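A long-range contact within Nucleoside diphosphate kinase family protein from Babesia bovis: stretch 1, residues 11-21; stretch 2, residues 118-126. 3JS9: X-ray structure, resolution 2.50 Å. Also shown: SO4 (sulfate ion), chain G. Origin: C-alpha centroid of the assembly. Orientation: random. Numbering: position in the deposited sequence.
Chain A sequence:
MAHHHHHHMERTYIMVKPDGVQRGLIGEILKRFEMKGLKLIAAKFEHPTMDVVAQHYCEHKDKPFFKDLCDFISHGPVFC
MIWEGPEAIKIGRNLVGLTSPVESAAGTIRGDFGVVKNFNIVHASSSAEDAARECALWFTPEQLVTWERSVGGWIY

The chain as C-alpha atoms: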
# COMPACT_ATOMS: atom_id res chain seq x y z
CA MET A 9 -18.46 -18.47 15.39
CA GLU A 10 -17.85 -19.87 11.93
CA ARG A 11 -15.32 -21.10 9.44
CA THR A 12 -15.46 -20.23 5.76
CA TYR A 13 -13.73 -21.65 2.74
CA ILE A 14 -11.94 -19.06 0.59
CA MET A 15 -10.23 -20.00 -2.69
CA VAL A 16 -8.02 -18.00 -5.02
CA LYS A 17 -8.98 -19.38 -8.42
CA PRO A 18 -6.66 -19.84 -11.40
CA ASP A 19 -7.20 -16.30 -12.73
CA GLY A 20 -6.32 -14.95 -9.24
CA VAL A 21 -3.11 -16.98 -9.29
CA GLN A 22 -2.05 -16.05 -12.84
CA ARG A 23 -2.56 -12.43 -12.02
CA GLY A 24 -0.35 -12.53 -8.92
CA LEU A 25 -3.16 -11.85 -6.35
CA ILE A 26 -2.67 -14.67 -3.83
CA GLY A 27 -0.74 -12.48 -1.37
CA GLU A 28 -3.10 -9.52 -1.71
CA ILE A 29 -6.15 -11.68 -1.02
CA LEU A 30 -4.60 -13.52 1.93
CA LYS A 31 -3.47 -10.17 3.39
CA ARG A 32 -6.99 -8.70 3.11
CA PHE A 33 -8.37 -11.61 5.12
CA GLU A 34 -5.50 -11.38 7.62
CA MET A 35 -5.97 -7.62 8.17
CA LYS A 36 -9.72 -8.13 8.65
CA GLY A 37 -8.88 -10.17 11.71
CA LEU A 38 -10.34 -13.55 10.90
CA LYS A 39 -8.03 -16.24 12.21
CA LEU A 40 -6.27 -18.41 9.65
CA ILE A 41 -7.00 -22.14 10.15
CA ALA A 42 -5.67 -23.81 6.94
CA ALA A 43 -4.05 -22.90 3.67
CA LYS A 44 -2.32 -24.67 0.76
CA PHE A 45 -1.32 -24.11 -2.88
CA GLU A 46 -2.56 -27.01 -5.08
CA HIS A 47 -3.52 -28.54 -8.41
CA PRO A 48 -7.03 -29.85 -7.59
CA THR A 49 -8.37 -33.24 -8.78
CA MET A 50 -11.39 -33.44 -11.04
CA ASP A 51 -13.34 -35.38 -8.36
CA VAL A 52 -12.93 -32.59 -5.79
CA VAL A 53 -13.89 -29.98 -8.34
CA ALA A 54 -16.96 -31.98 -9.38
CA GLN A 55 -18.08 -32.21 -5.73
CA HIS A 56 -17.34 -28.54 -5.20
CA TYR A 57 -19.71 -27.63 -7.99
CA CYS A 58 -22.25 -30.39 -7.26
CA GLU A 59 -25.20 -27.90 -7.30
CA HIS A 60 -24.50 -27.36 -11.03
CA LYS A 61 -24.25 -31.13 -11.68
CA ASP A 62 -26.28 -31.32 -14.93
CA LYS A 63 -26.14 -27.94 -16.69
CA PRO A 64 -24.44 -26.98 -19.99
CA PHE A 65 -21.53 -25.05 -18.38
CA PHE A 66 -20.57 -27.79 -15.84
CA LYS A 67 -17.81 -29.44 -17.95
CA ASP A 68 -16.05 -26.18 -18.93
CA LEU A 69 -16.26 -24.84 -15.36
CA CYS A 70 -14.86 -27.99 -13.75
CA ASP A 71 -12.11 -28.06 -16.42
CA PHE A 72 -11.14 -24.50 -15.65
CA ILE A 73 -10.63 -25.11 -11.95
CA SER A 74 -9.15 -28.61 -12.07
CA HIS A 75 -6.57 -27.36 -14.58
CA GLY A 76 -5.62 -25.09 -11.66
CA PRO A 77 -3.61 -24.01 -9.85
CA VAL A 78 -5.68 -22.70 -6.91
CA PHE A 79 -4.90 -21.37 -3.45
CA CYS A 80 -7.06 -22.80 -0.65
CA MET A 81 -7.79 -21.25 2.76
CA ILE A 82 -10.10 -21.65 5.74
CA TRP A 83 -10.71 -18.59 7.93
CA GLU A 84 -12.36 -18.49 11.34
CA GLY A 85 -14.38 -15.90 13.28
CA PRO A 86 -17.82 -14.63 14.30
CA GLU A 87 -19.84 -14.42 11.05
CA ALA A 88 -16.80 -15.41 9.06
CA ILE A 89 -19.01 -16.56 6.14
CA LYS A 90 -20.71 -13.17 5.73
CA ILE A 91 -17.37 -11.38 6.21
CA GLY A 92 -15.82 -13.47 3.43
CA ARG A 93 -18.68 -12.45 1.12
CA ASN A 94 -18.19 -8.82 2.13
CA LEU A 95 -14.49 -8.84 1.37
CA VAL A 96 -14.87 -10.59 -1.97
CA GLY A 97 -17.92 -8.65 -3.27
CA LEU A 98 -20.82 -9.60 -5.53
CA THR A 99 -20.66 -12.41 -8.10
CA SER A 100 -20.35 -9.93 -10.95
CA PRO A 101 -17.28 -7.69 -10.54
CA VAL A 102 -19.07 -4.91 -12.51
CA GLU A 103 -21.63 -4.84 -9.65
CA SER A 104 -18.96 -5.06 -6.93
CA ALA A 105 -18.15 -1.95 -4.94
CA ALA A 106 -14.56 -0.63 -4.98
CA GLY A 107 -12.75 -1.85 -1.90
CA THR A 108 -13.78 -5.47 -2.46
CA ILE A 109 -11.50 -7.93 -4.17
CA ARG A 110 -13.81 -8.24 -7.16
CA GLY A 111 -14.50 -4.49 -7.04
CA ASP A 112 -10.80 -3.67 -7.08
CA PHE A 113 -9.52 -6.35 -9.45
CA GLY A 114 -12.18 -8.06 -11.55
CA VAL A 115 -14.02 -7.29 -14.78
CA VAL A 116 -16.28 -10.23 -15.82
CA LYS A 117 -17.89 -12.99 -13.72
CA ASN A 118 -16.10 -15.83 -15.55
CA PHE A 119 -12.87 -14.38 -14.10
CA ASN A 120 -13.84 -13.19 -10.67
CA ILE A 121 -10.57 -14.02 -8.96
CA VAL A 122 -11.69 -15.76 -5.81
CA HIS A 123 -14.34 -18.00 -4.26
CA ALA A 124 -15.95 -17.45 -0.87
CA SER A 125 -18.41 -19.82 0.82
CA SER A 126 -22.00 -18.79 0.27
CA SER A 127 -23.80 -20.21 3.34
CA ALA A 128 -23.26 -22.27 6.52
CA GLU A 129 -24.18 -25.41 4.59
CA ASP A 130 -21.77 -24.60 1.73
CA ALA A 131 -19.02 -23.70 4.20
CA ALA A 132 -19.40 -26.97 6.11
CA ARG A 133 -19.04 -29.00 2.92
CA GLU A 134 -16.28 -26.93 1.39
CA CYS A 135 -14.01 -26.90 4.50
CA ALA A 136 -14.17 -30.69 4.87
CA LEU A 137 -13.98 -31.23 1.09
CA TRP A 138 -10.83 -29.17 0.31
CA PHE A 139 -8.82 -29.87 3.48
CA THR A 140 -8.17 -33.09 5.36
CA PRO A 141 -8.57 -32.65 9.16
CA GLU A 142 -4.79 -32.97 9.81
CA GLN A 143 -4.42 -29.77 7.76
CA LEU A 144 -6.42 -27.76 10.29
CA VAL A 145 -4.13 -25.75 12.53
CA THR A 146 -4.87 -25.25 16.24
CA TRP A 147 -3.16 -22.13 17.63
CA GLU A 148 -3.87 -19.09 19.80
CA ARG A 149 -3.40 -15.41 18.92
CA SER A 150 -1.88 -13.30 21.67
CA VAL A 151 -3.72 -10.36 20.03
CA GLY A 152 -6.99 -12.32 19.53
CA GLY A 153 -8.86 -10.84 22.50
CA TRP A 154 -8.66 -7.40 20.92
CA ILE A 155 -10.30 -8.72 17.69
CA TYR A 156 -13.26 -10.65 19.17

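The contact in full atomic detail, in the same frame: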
# COMPACT_ATOMS: atom_id res chain seq x y z
N ARG A 11 -16.47 -20.97 10.30
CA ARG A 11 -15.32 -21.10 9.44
C ARG A 11 -15.82 -21.04 8.02
O ARG A 11 -16.84 -21.68 7.70
CB ARG A 11 -14.64 -22.43 9.65
CG ARG A 11 -13.84 -22.47 10.91
CD ARG A 11 -13.36 -23.86 11.26
NE ARG A 11 -12.50 -23.79 12.44
CZ ARG A 11 -11.76 -24.78 12.91
NH1 ARG A 11 -11.73 -25.96 12.29
NH2 ARG A 11 -11.02 -24.57 14.00
N THR A 12 -15.08 -20.34 7.15
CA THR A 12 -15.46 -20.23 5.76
C THR A 12 -14.34 -20.67 4.82
O THR A 12 -13.15 -20.55 5.13
CB THR A 12 -15.95 -18.81 5.42
OG1 THR A 12 -16.55 -18.83 4.13
CG2 THR A 12 -14.80 -17.76 5.44
N TYR A 13 -14.73 -21.20 3.67
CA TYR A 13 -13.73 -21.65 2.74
C TYR A 13 -13.52 -20.55 1.71
O TYR A 13 -14.49 -20.06 1.10
CB TYR A 13 -14.15 -22.97 2.10
CG TYR A 13 -13.19 -23.40 1.03
CD1 TYR A 13 -11.90 -23.79 1.36
CD2 TYR A 13 -13.55 -23.36 -0.33
CE1 TYR A 13 -10.97 -24.14 0.37
CE2 TYR A 13 -12.64 -23.72 -1.33
CZ TYR A 13 -11.35 -24.11 -0.97
OH TYR A 13 -10.43 -24.47 -1.94
N ILE A 14 -12.27 -20.13 1.54
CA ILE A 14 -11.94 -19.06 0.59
C ILE A 14 -10.90 -19.63 -0.40
O ILE A 14 -9.90 -20.23 0.01
CB ILE A 14 -11.37 -17.76 1.34
CG1 ILE A 14 -12.29 -17.25 2.47
CG2 ILE A 14 -10.94 -16.63 0.34
CD1 ILE A 14 -13.66 -16.58 2.09
N MET A 15 -11.11 -19.40 -1.70
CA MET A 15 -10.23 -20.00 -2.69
C MET A 15 -9.81 -19.03 -3.81
O MET A 15 -10.64 -18.51 -4.57
CB MET A 15 -10.86 -21.26 -3.27
CG MET A 15 -9.97 -21.97 -4.30
SD MET A 15 -10.62 -23.53 -5.00
CE MET A 15 -12.24 -22.97 -5.59
N VAL A 16 -8.51 -18.77 -3.89
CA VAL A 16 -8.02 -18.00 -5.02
C VAL A 16 -8.06 -18.95 -6.22
O VAL A 16 -7.45 -20.03 -6.18
CB VAL A 16 -6.57 -17.52 -4.80
CG1 VAL A 16 -6.13 -16.65 -5.98
CG2 VAL A 16 -6.49 -16.78 -3.50
N LYS A 17 -8.76 -18.53 -7.27
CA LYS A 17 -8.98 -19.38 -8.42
C LYS A 17 -7.85 -19.15 -9.42
O LYS A 17 -7.03 -18.25 -9.22
CB LYS A 17 -10.31 -19.04 -9.07
CG LYS A 17 -11.56 -19.26 -8.23
CD LYS A 17 -12.71 -18.75 -9.07
CE LYS A 17 -13.99 -18.61 -8.32
NZ LYS A 17 -14.96 -18.09 -9.35
N PRO A 18 -7.82 -19.96 -10.51
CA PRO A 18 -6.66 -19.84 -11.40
C PRO A 18 -6.37 -18.44 -11.93
O PRO A 18 -5.19 -18.10 -12.12
CB PRO A 18 -7.00 -20.81 -12.54
CG PRO A 18 -7.79 -21.89 -11.86
CD PRO A 18 -8.63 -21.16 -10.81
N ASP A 19 -7.41 -17.64 -12.21
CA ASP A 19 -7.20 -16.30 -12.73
C ASP A 19 -6.55 -15.43 -11.64
O ASP A 19 -5.61 -14.67 -11.92
CB ASP A 19 -8.50 -15.69 -13.30
CG ASP A 19 -9.67 -15.75 -12.31
OD1 ASP A 19 -9.91 -16.84 -11.72
OD2 ASP A 19 -10.35 -14.73 -12.08
N GLY A 20 -7.00 -15.59 -10.39
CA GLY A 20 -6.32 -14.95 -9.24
C GLY A 20 -4.82 -15.28 -9.22
O GLY A 20 -3.96 -14.38 -9.05
N VAL A 21 -4.48 -16.55 -9.44
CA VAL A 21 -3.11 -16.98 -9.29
C VAL A 21 -2.25 -16.46 -10.42
O VAL A 21 -1.14 -15.97 -10.17
CB VAL A 21 -2.99 -18.52 -9.20
CG1 VAL A 21 -1.51 -18.96 -9.28
CG2 VAL A 21 -3.68 -19.05 -7.90
N ASN A 118 -16.87 -14.62 -15.25
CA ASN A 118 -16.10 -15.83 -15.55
C ASN A 118 -14.72 -15.81 -14.91
O ASN A 118 -14.09 -16.87 -14.74
CB ASN A 118 -15.93 -16.00 -17.06
CG ASN A 118 -17.04 -16.81 -17.70
OD1 ASN A 118 -18.04 -17.17 -17.05
ND2 ASN A 118 -16.85 -17.14 -18.99
N PHE A 119 -14.23 -14.59 -14.60
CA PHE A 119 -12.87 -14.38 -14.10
C PHE A 119 -12.90 -13.51 -12.87
O PHE A 119 -12.32 -12.42 -12.83
CB PHE A 119 -11.98 -13.78 -15.19
CG PHE A 119 -11.77 -14.70 -16.36
CD1 PHE A 119 -11.10 -15.92 -16.20
CD2 PHE A 119 -12.23 -14.35 -17.64
CE1 PHE A 119 -10.87 -16.78 -17.31
CE2 PHE A 119 -12.01 -15.20 -18.75
CZ PHE A 119 -11.33 -16.40 -18.58
N ASN A 120 -13.59 -14.00 -11.84
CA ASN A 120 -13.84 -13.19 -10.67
C ASN A 120 -12.94 -13.54 -9.49
O ASN A 120 -13.33 -13.37 -8.31
CB ASN A 120 -15.32 -13.19 -10.33
CG ASN A 120 -15.84 -14.56 -9.93
OD1 ASN A 120 -15.16 -15.60 -10.07
ND2 ASN A 120 -17.08 -14.57 -9.41
N ILE A 121 -11.74 -14.00 -9.84
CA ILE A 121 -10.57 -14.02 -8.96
C ILE A 121 -10.59 -15.06 -7.84
O ILE A 121 -9.57 -15.75 -7.60
CB ILE A 121 -10.31 -12.64 -8.25
CG1 ILE A 121 -10.46 -11.42 -9.20
CG2 ILE A 121 -8.97 -12.67 -7.47
CD1 ILE A 121 -9.61 -11.46 -10.33
N VAL A 122 -11.71 -15.14 -7.12
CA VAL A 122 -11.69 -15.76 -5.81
C VAL A 122 -13.06 -16.33 -5.48
O VAL A 122 -14.08 -15.77 -5.89
CB VAL A 122 -11.27 -14.71 -4.73
CG1 VAL A 122 -12.37 -13.65 -4.56
CG2 VAL A 122 -11.01 -15.39 -3.38
N HIS A 123 -13.08 -17.42 -4.72
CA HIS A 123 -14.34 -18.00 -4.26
C HIS A 123 -14.46 -17.76 -2.77
O HIS A 123 -13.48 -17.93 -2.03
CB HIS A 123 -14.41 -19.53 -4.55
CG HIS A 123 -15.38 -20.26 -3.67
ND1 HIS A 123 -16.70 -20.46 -4.03
CD2 HIS A 123 -15.26 -20.72 -2.40
CE1 HIS A 123 -17.34 -21.05 -3.03
NE2 HIS A 123 -16.49 -21.22 -2.04
N ALA A 124 -15.66 -17.42 -2.31
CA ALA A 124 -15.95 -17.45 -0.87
C ALA A 124 -17.17 -18.29 -0.62
O ALA A 124 -18.06 -18.30 -1.43
CB ALA A 124 -16.16 -16.03 -0.29
N SER A 125 -17.24 -18.97 0.51
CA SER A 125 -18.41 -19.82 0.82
C SER A 125 -19.65 -18.95 0.84
O SER A 125 -19.61 -17.82 1.34
CB SER A 125 -18.27 -20.53 2.18
OG SER A 125 -17.33 -21.56 2.11
N SER A 126 -20.75 -19.52 0.37
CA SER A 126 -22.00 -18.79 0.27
C SER A 126 -22.92 -18.84 1.52
O SER A 126 -23.68 -17.91 1.77
CB SER A 126 -22.76 -19.35 -0.91
OG SER A 126 -23.42 -18.28 -1.53
S SO4 G . -17.62 -19.51 -7.33
O1 SO4 G . -17.92 -18.75 -6.11
O2 SO4 G . -18.85 -20.10 -7.81
O3 SO4 G . -16.64 -20.61 -7.21
O4 SO4 G . -17.12 -18.53 -8.26
O HOH W 1 -17.59 -16.62 2.92
O HOH W 2 -12.86 -17.41 -11.88

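The two stretches, at least 100 residues apart in sequence wherever they touch, meet as neighbouring antiparallel strands, 11-16 and 122-124, whose directions differ by 173°. Their backbone pairing centres on Met15 and His123, which exchange two nearly straight hydrogen bonds: Met15 N to His123 O at 2.8 Å and His123 N to Met15 O at 2.7 Å. The ladder runs past both ends of the shorter strand. On one side, Lys17 N donates to Ile121 O (2.9 Å); on the other, Ser125 N reaches Tyr13 O at 3.0 Å, but its angle of 127° makes this bond weak. There the side chain completes the pairing, Tyr13 N donating to Ser125 OG at 3.1 Å. Between these bonds lie the non-hydrogen-bonded pairs Ile14-Ala124 and Val16-Val122, where CA-H groups approach carbonyl oxygens, as in Ile14 CA to His123 O and Val122 CA to Met15 O, both 3.2 Å.

Strand alternation sorts the side chains. Ile14, Val16, Val122 and Ala124 share one face of the sheet, where Ile14 makes apolar contacts with two residues: its CD1 lies 3.5 Å from Ala124 CB and its CG2 lies 3.9 Å from Val122 CG2. Met15 and His123 occupy the other face, their CB atoms 4.2 Å apart. The rings of Tyr13 and His123 meet rim to rim, with centroids 5.8 Å apart and planes at 41°, so neither covers the other.

Beyond the strands, side chains reach across to polar groups of the loop. Asp19, in the first turn of the helix that follows Lys17, accepts a hydrogen bond from Ile121 N through OD2 (2.7 Å), tying the helix start to the segment leading into strand 122-124. The extended side chain of Lys17 brings NZ within 2.6 Å of Asn120 OD1, to which it donates. Gly20 packs tightly here, its CA 3.7 Å from Ile121 O; a CB in ideal position on Gly20 would lie only 2.6 Å from Ile121 O and would also clash with Val16 CG1, at 2.5 Å.

The sulfate ion, probably from the crystallisation liquor, links the two stretches: Lys17 NZ donates to its O4 over a very short 2.5 Å, and His123 ND1 donates to its O1 at 3.0 Å, near the plane of the imidazole ring. Water 1 forms a further bridge, accepting from Thr12 OG1 at 2.7 Å and donating to Ser125 O at 2.8 Å.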